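Local coordinates for hypothetical protein Atu2299 (Agrobacterium tumefaciens, PDB 2HLY) that is of unknown function but belongs to a family grouped with the clan CA (papain-like) peptidases, at residues A[17-22]-A[170-175]; A[34-39]-A[154-159]. All coordinates share one frame; numbering follows the deposited sequence.

Interaction 1: A[17-22]-A[170-175]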
loop_
_atom_site.group_PDB
_atom_site.type_symbol
_atom_site.label_atom_id
_atom_site.label_comp_id
_atom_site.label_asym_id
_atom_site.label_seq_id
_atom_site.Cartn_x
_atom_site.Cartn_y
_atom_site.Cartn_z
ATOM N N TYR A 17 -3.095 -5.969 -3.502
ATOM C CA TYR A 17 -1.665 -5.788 -3.696
ATOM C C TYR A 17 -1.268 -6.250 -5.103
ATOM O O TYR A 17 -0.575 -5.526 -5.824
ATOM C CB TYR A 17 -0.822 -6.514 -2.623
ATOM C CG TYR A 17 0.621 -6.666 -3.072
ATOM C CD1 TYR A 17 1.536 -5.613 -2.918
ATOM C CD2 TYR A 17 1.053 -7.830 -3.716
ATOM C CE1 TYR A 17 2.845 -5.731 -3.377
ATOM C CE2 TYR A 17 2.372 -7.962 -4.170
ATOM C CZ TYR A 17 3.251 -6.911 -4.004
ATOM O OH TYR A 17 4.561 -7.013 -4.467
ATOM N N ARG A 18 -1.713 -7.448 -5.492
ATOM C CA ARG A 18 -1.310 -8.002 -6.794
ATOM C C ARG A 18 -1.749 -7.106 -7.957
ATOM O O ARG A 18 -0.953 -6.846 -8.863
ATOM C CB ARG A 18 -1.833 -9.423 -6.962
ATOM C CG ARG A 18 -1.121 -10.180 -8.082
ATOM C CD ARG A 18 -1.694 -11.587 -8.250
ATOM N NE ARG A 18 -1.573 -12.424 -7.046
ATOM C CZ ARG A 18 -0.482 -13.102 -6.689
ATOM N NH1 ARG A 18 0.623 -13.050 -7.435
ATOM N NH2 ARG A 18 -0.491 -13.838 -5.576
ATOM N N VAL A 19 -2.986 -6.611 -7.902
ATOM C CA VAL A 19 -3.515 -5.731 -8.945
ATOM C C VAL A 19 -2.665 -4.469 -9.074
ATOM O O VAL A 19 -2.235 -4.101 -10.167
ATOM C CB VAL A 19 -4.993 -5.385 -8.692
ATOM C CG1 VAL A 19 -5.443 -4.198 -9.564
ATOM C CG2 VAL A 19 -5.848 -6.622 -8.946
ATOM N N ILE A 20 -2.424 -3.802 -7.947
ATOM C CA ILE A 20 -1.703 -2.537 -7.978
ATOM C C ILE A 20 -0.261 -2.771 -8.425
ATOM O O ILE A 20 0.282 -2.021 -9.256
ATOM C CB ILE A 20 -1.746 -1.830 -6.605
ATOM C CG1 ILE A 20 -3.197 -1.588 -6.183
ATOM C CG2 ILE A 20 -0.904 -0.540 -6.652
ATOM C CD1 ILE A 20 -3.368 -1.124 -4.739
ATOM N N ASN A 21 0.357 -3.825 -7.890
ATOM C CA ASN A 21 1.731 -4.151 -8.266
ATOM C C ASN A 21 1.849 -4.400 -9.763
ATOM O O ASN A 21 2.810 -3.977 -10.413
ATOM C CB ASN A 21 2.200 -5.392 -7.527
ATOM C CG ASN A 21 3.680 -5.610 -7.664
ATOM O OD1 ASN A 21 4.477 -4.700 -7.394
ATOM N ND2 ASN A 21 4.062 -6.800 -8.117
ATOM N N SER A 22 0.858 -5.088 -10.309
ATOM C CA SER A 22 0.864 -5.441 -11.728
ATOM C C SER A 22 0.796 -4.199 -12.619
ATOM O O SER A 22 1.439 -4.143 -13.675
ATOM C CB SER A 22 -0.301 -6.378 -12.037
ATOM O OG SER A 22 -0.203 -7.571 -11.269
ATOM N N ALA A 170 -9.661 -0.644 -10.005
ATOM C CA ALA A 170 -10.973 -0.899 -9.394
ATOM C C ALA A 170 -11.791 -1.886 -10.212
ATOM O O ALA A 170 -12.619 -2.625 -9.682
ATOM C CB ALA A 170 -11.736 0.396 -9.202
ATOM N N ASN A 171 -11.567 -1.894 -11.515
ATOM C CA ASN A 171 -12.331 -2.782 -12.382
ATOM C C ASN A 171 -11.746 -4.191 -12.520
ATOM O O ASN A 171 -12.482 -5.145 -12.826
ATOM C CB ASN A 171 -12.579 -2.089 -13.706
ATOM C CG ASN A 171 -13.718 -1.098 -13.598
ATOM O OD1 ASN A 171 -14.866 -1.487 -13.411
ATOM N ND2 ASN A 171 -13.406 0.181 -13.674
ATOM N N TRP A 172 -10.448 -4.323 -12.256
ATOM C CA TRP A 172 -9.745 -5.612 -12.263
ATOM C C TRP A 172 -10.054 -6.397 -10.976
ATOM O O TRP A 172 -10.341 -7.600 -11.016
ATOM C CB TRP A 172 -8.239 -5.385 -12.338
ATOM C CG TRP A 172 -7.443 -6.525 -12.949
ATOM C CD1 TRP A 172 -7.844 -7.830 -13.146
ATOM C CD2 TRP A 172 -6.098 -6.439 -13.408
ATOM N NE1 TRP A 172 -6.816 -8.549 -13.749
ATOM C CE2 TRP A 172 -5.732 -7.723 -13.900
ATOM C CE3 TRP A 172 -5.159 -5.393 -13.466
ATOM C CZ2 TRP A 172 -4.471 -7.979 -14.454
ATOM C CZ3 TRP A 172 -3.901 -5.648 -14.004
ATOM C CH2 TRP A 172 -3.567 -6.943 -14.486
ATOM N N PHE A 173 -9.961 -5.712 -9.836
ATOM C CA PHE A 173 -10.205 -6.348 -8.544
ATOM C C PHE A 173 -11.617 -6.920 -8.435
ATOM O O PHE A 173 -12.576 -6.242 -8.778
ATOM C CB PHE A 173 -9.973 -5.351 -7.399
ATOM C CG PHE A 173 -10.385 -5.893 -6.056
ATOM C CD1 PHE A 173 -9.567 -6.813 -5.388
ATOM C CD2 PHE A 173 -11.613 -5.551 -5.495
ATOM C CE1 PHE A 173 -9.955 -7.332 -4.160
ATOM C CE2 PHE A 173 -12.020 -6.075 -4.274
ATOM C CZ PHE A 173 -11.185 -6.974 -3.596
ATOM N N ARG A 174 -11.714 -8.159 -7.943
ATOM C CA ARG A 174 -12.982 -8.802 -7.573
ATOM C C ARG A 174 -12.746 -9.484 -6.237
ATOM O O ARG A 174 -11.652 -10.015 -5.999
ATOM C CB ARG A 174 -13.399 -9.862 -8.601
ATOM C CG ARG A 174 -13.693 -9.307 -9.979
ATOM C CD ARG A 174 -13.912 -10.388 -11.020
ATOM N NE ARG A 174 -13.955 -9.729 -12.322
ATOM C CZ ARG A 174 -15.071 -9.431 -12.987
ATOM N NH1 ARG A 174 -14.988 -8.807 -14.158
ATOM N NH2 ARG A 174 -16.259 -9.780 -12.509
ATOM N N LYS A 175 -13.759 -9.491 -5.379
ATOM C CA LYS A 175 -13.614 -10.213 -4.107
ATOM C C LYS A 175 -13.566 -11.716 -4.369
ATOM O O LYS A 175 -14.245 -12.232 -5.262
ATOM C CB LYS A 175 -14.743 -9.883 -3.136
ATOM C CG LYS A 175 -14.749 -8.444 -2.682
ATOM C CD LYS A 175 -15.919 -8.154 -1.774
ATOM C CE LYS A 175 -16.089 -6.672 -1.536
ATOM N NZ LYS A 175 -17.214 -6.410 -0.617
#
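S22, whose CB rests against the indole of W172, grips the carbonyl oxygen of R18 twice. S22 OG donates to R18 O at 2.6 Å, while S22 N makes the regular helical bond to R18 O at 2.9 Å. The hydroxyl lies above the carbonyl plane, 37° out of it, and the amide comes from the opposite face, so the two donors share the oxygen without crowding each other. S22 OG is also bonded to the backbone nitrogen of T199, which ties this side chain of helix 10-24 to the chain just after strand 193-197. With the hydroxyl thus tied back, CB is the part of S22 that meets the far rim of W172, 4.1 Å from CH2. One turn earlier, V19 lies along the same indole. Its CG1, anti to the backbone N (chi1 166°), stands 4.1 Å from both W172 CE3 and W172 CB, and CG2 sits over one face of the ring, displaced toward the rim. V19 CG2 also approaches the backbone at F173 N, at 4.3 Å. No hydrogen bond joins the segments. The indole is instead held at its polar end by W172 NE1 bonding to A181 O. F173 is where the chain leaves helical geometry, and its ring packs between helix 10-24, at I16, and helix 31-50, at I45, with H49 edge-to-face. This is plain buried packing in the helical part of the fold: the last turn of helix 160-172 and its exit residue lie against the flank of helix 10-24.

Interaction 2: A[34-39]-A[154-159]; sequences ASMYFS and ADWHKQ
W156 pushes its six-membered ring between M36 and Y37, which lie on opposite sides of the indole plane. This is the close-packed part of the contact. M36 CB lies 3.7 Å from W156 CZ2, and the methionine chain then bends at its last torsion (chi3 69°), which brings the methyl obliquely to the nitrogen side of the indole, with M36 CE 3.7 Å from W156 NE1. On the other side, W156 CH2 sits 3.7 Å above the plane of the Y37 ring, over its centre. The two aromatic planes are inclined by 42°, their centroids 4.7 Å apart. Because the CA atoms of M36 and W156 are 10.3 Å apart, it is the long indole that bridges the gap. The contact thus joins one side of helix 31-50 to the connection between helices 146-152 and 160-172, while strand 89-94 meets the same helix through C90, against M36. W156 also touches I162 of helix 160-172 and meets F153 edge-to-face. Away from the indole the connection is solvent-facing, and its polar groups bond among themselves. K158 NZ forms a salt bridge with D155 OD1 at 2.8 Å, approaching from above the carboxylate plane. D155 O takes the backbone nitrogen of K158 on one face and Q159 NE2 on the other, the latter at 3.0 Å, with the donor standing 74° out of the carbonyl plane.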
loop_
_atom_site.group_PDB
_atom_site.type_symbol
_atom_site.label_atom_id
_atom_site.label_comp_id
_atom_site.label_asym_id
_atom_site.label_seq_id
_atom_site.Cartn_x
_atom_site.Cartn_y
_atom_site.Cartn_z
ATOM N N ALA A 34 5.992 4.493 -5.013
ATOM C CA ALA A 34 5.257 3.219 -4.928
ATOM C C ALA A 34 4.207 3.267 -3.806
ATOM O O ALA A 34 3.050 2.866 -4.011
ATOM C CB ALA A 34 6.203 2.061 -4.757
ATOM N N SER A 35 4.593 3.762 -2.627
ATOM C CA SER A 35 3.650 3.789 -1.491
ATOM C C SER A 35 2.468 4.707 -1.793
ATOM O O SER A 35 1.352 4.451 -1.335
ATOM C CB SER A 35 4.341 4.213 -0.182
ATOM O OG SER A 35 4.536 5.615 -0.147
ATOM N N MET A 36 2.720 5.776 -2.557
ATOM C CA MET A 36 1.648 6.683 -2.952
ATOM C C MET A 36 0.612 5.987 -3.821
ATOM O O MET A 36 -0.585 6.237 -3.673
ATOM C CB MET A 36 2.236 7.916 -3.659
ATOM C CG MET A 36 3.073 8.755 -2.705
ATOM S SD MET A 36 4.047 10.003 -3.583
ATOM C CE MET A 36 2.745 11.106 -4.167
ATOM N N TYR A 37 1.066 5.112 -4.725
ATOM C CA TYR A 37 0.140 4.338 -5.552
ATOM C C TYR A 37 -0.572 3.264 -4.752
ATOM O O TYR A 37 -1.779 3.082 -4.897
ATOM C CB TYR A 37 0.870 3.684 -6.726
ATOM C CG TYR A 37 1.189 4.633 -7.854
ATOM C CD1 TYR A 37 0.238 4.918 -8.831
ATOM C CD2 TYR A 37 2.439 5.235 -7.955
ATOM C CE1 TYR A 37 0.528 5.775 -9.890
ATOM C CE2 TYR A 37 2.734 6.102 -9.003
ATOM C CZ TYR A 37 1.771 6.364 -9.963
ATOM O OH TYR A 37 2.045 7.222 -11.024
ATOM N N PHE A 38 0.165 2.515 -3.938
ATOM C CA PHE A 38 -0.480 1.486 -3.131
ATOM C C PHE A 38 -1.545 2.078 -2.240
ATOM O O PHE A 38 -2.620 1.520 -2.110
ATOM C CB PHE A 38 0.547 0.693 -2.298
ATOM C CG PHE A 38 1.273 -0.358 -3.099
ATOM C CD1 PHE A 38 0.603 -1.496 -3.536
ATOM C CD2 PHE A 38 2.617 -0.206 -3.416
ATOM C CE1 PHE A 38 1.261 -2.468 -4.296
ATOM C CE2 PHE A 38 3.290 -1.175 -4.170
ATOM C CZ PHE A 38 2.606 -2.304 -4.612
ATOM N N SER A 39 -1.278 3.246 -1.672
ATOM C CA SER A 39 -2.219 3.825 -0.710
ATOM C C SER A 39 -3.422 4.491 -1.348
ATOM O O SER A 39 -4.554 4.340 -0.869
ATOM C CB SER A 39 -1.494 4.787 0.212
ATOM O OG SER A 39 -0.547 4.060 0.966
ATOM N N ALA A 154 0.666 16.977 -5.124
ATOM C CA ALA A 154 0.188 18.233 -5.728
ATOM C C ALA A 154 -0.012 18.172 -7.244
ATOM O O ALA A 154 -0.928 18.817 -7.766
ATOM C CB ALA A 154 1.105 19.403 -5.349
ATOM N N ASP A 155 0.812 17.391 -7.937
ATOM C CA ASP A 155 0.767 17.357 -9.410
ATOM C C ASP A 155 -0.000 16.156 -9.956
ATOM O O ASP A 155 -0.130 16.001 -11.176
ATOM C CB ASP A 155 2.186 17.369 -9.999
ATOM C CG ASP A 155 2.927 18.679 -9.740
ATOM O OD1 ASP A 155 2.263 19.735 -9.628
ATOM O OD2 ASP A 155 4.176 18.648 -9.644
ATOM N N TRP A 156 -0.501 15.306 -9.062
ATOM C CA TRP A 156 -1.176 14.075 -9.487
ATOM C C TRP A 156 -2.446 14.300 -10.310
ATOM O O TRP A 156 -2.708 13.541 -11.250
ATOM C CB TRP A 156 -1.457 13.169 -8.286
ATOM C CG TRP A 156 -0.309 12.260 -7.981
ATOM C CD1 TRP A 156 1.021 12.575 -8.020
ATOM C CD2 TRP A 156 -0.383 10.878 -7.595
ATOM N NE1 TRP A 156 1.782 11.476 -7.679
ATOM C CE2 TRP A 156 0.942 10.421 -7.419
ATOM C CE3 TRP A 156 -1.442 9.984 -7.378
ATOM C CZ2 TRP A 156 1.240 9.098 -7.046
ATOM C CZ3 TRP A 156 -1.144 8.669 -7.012
ATOM C CH2 TRP A 156 0.183 8.246 -6.846
ATOM N N HIS A 157 -3.225 15.321 -9.952
ATOM C CA HIS A 157 -4.473 15.651 -10.674
ATOM C C HIS A 157 -4.233 16.041 -12.145
ATOM O O HIS A 157 -5.126 15.867 -12.984
ATOM C CB HIS A 157 -5.250 16.762 -9.957
ATOM C CG HIS A 157 -4.565 18.093 -9.991
ATOM N ND1 HIS A 157 -4.916 19.091 -10.875
ATOM C CD2 HIS A 157 -3.539 18.586 -9.258
ATOM C CE1 HIS A 157 -4.135 20.139 -10.687
ATOM N NE2 HIS A 157 -3.292 19.861 -9.710
ATOM N N LYS A 158 -3.036 16.554 -12.445
ATOM C CA LYS A 158 -2.645 16.958 -13.810
ATOM C C LYS A 158 -2.235 15.783 -14.689
ATOM O O LYS A 158 -1.930 15.964 -15.878
ATOM C CB LYS A 158 -1.432 17.885 -13.783
ATOM C CG LYS A 158 -1.515 19.115 -12.926
ATOM C CD LYS A 158 -0.189 19.841 -13.050
ATOM C CE LYS A 158 0.099 20.736 -11.869
ATOM N NZ LYS A 158 1.528 21.174 -11.904
ATOM N N GLN A 159 -2.165 14.594 -14.100
ATOM C CA GLN A 159 -1.644 13.438 -14.807
ATOM C C GLN A 159 -2.785 12.460 -15.048
ATOM O O GLN A 159 -3.086 11.619 -14.199
ATOM C CB GLN A 159 -0.502 12.790 -14.019
ATOM C CG GLN A 159 0.637 13.752 -13.700
ATOM C CD GLN A 159 1.645 13.169 -12.725
ATOM O OE1 GLN A 159 2.184 12.083 -12.946
ATOM N NE2 GLN A 159 1.915 13.897 -11.646
#

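The centres of the two contacts are about 17 Å apart, and interaction 2 is nested along the chain inside the loop closed by interaction 1. Their first segments belong to successive helices, 10-24 and 31-50, which pack directly on each other: the rings of Y17 and F38 meet with nearly parallel planes, Y17 CD1 being 3.4 Å from F38 CE1, and I20 also lies on F38. Their second segments lie at the two ends of helix 160-172, with 154-159 leading into it and 170-175 running out of it. This late helix is therefore tied to the N-terminal helical pair near both of its ends, joining distant parts of the sequence in one helical core.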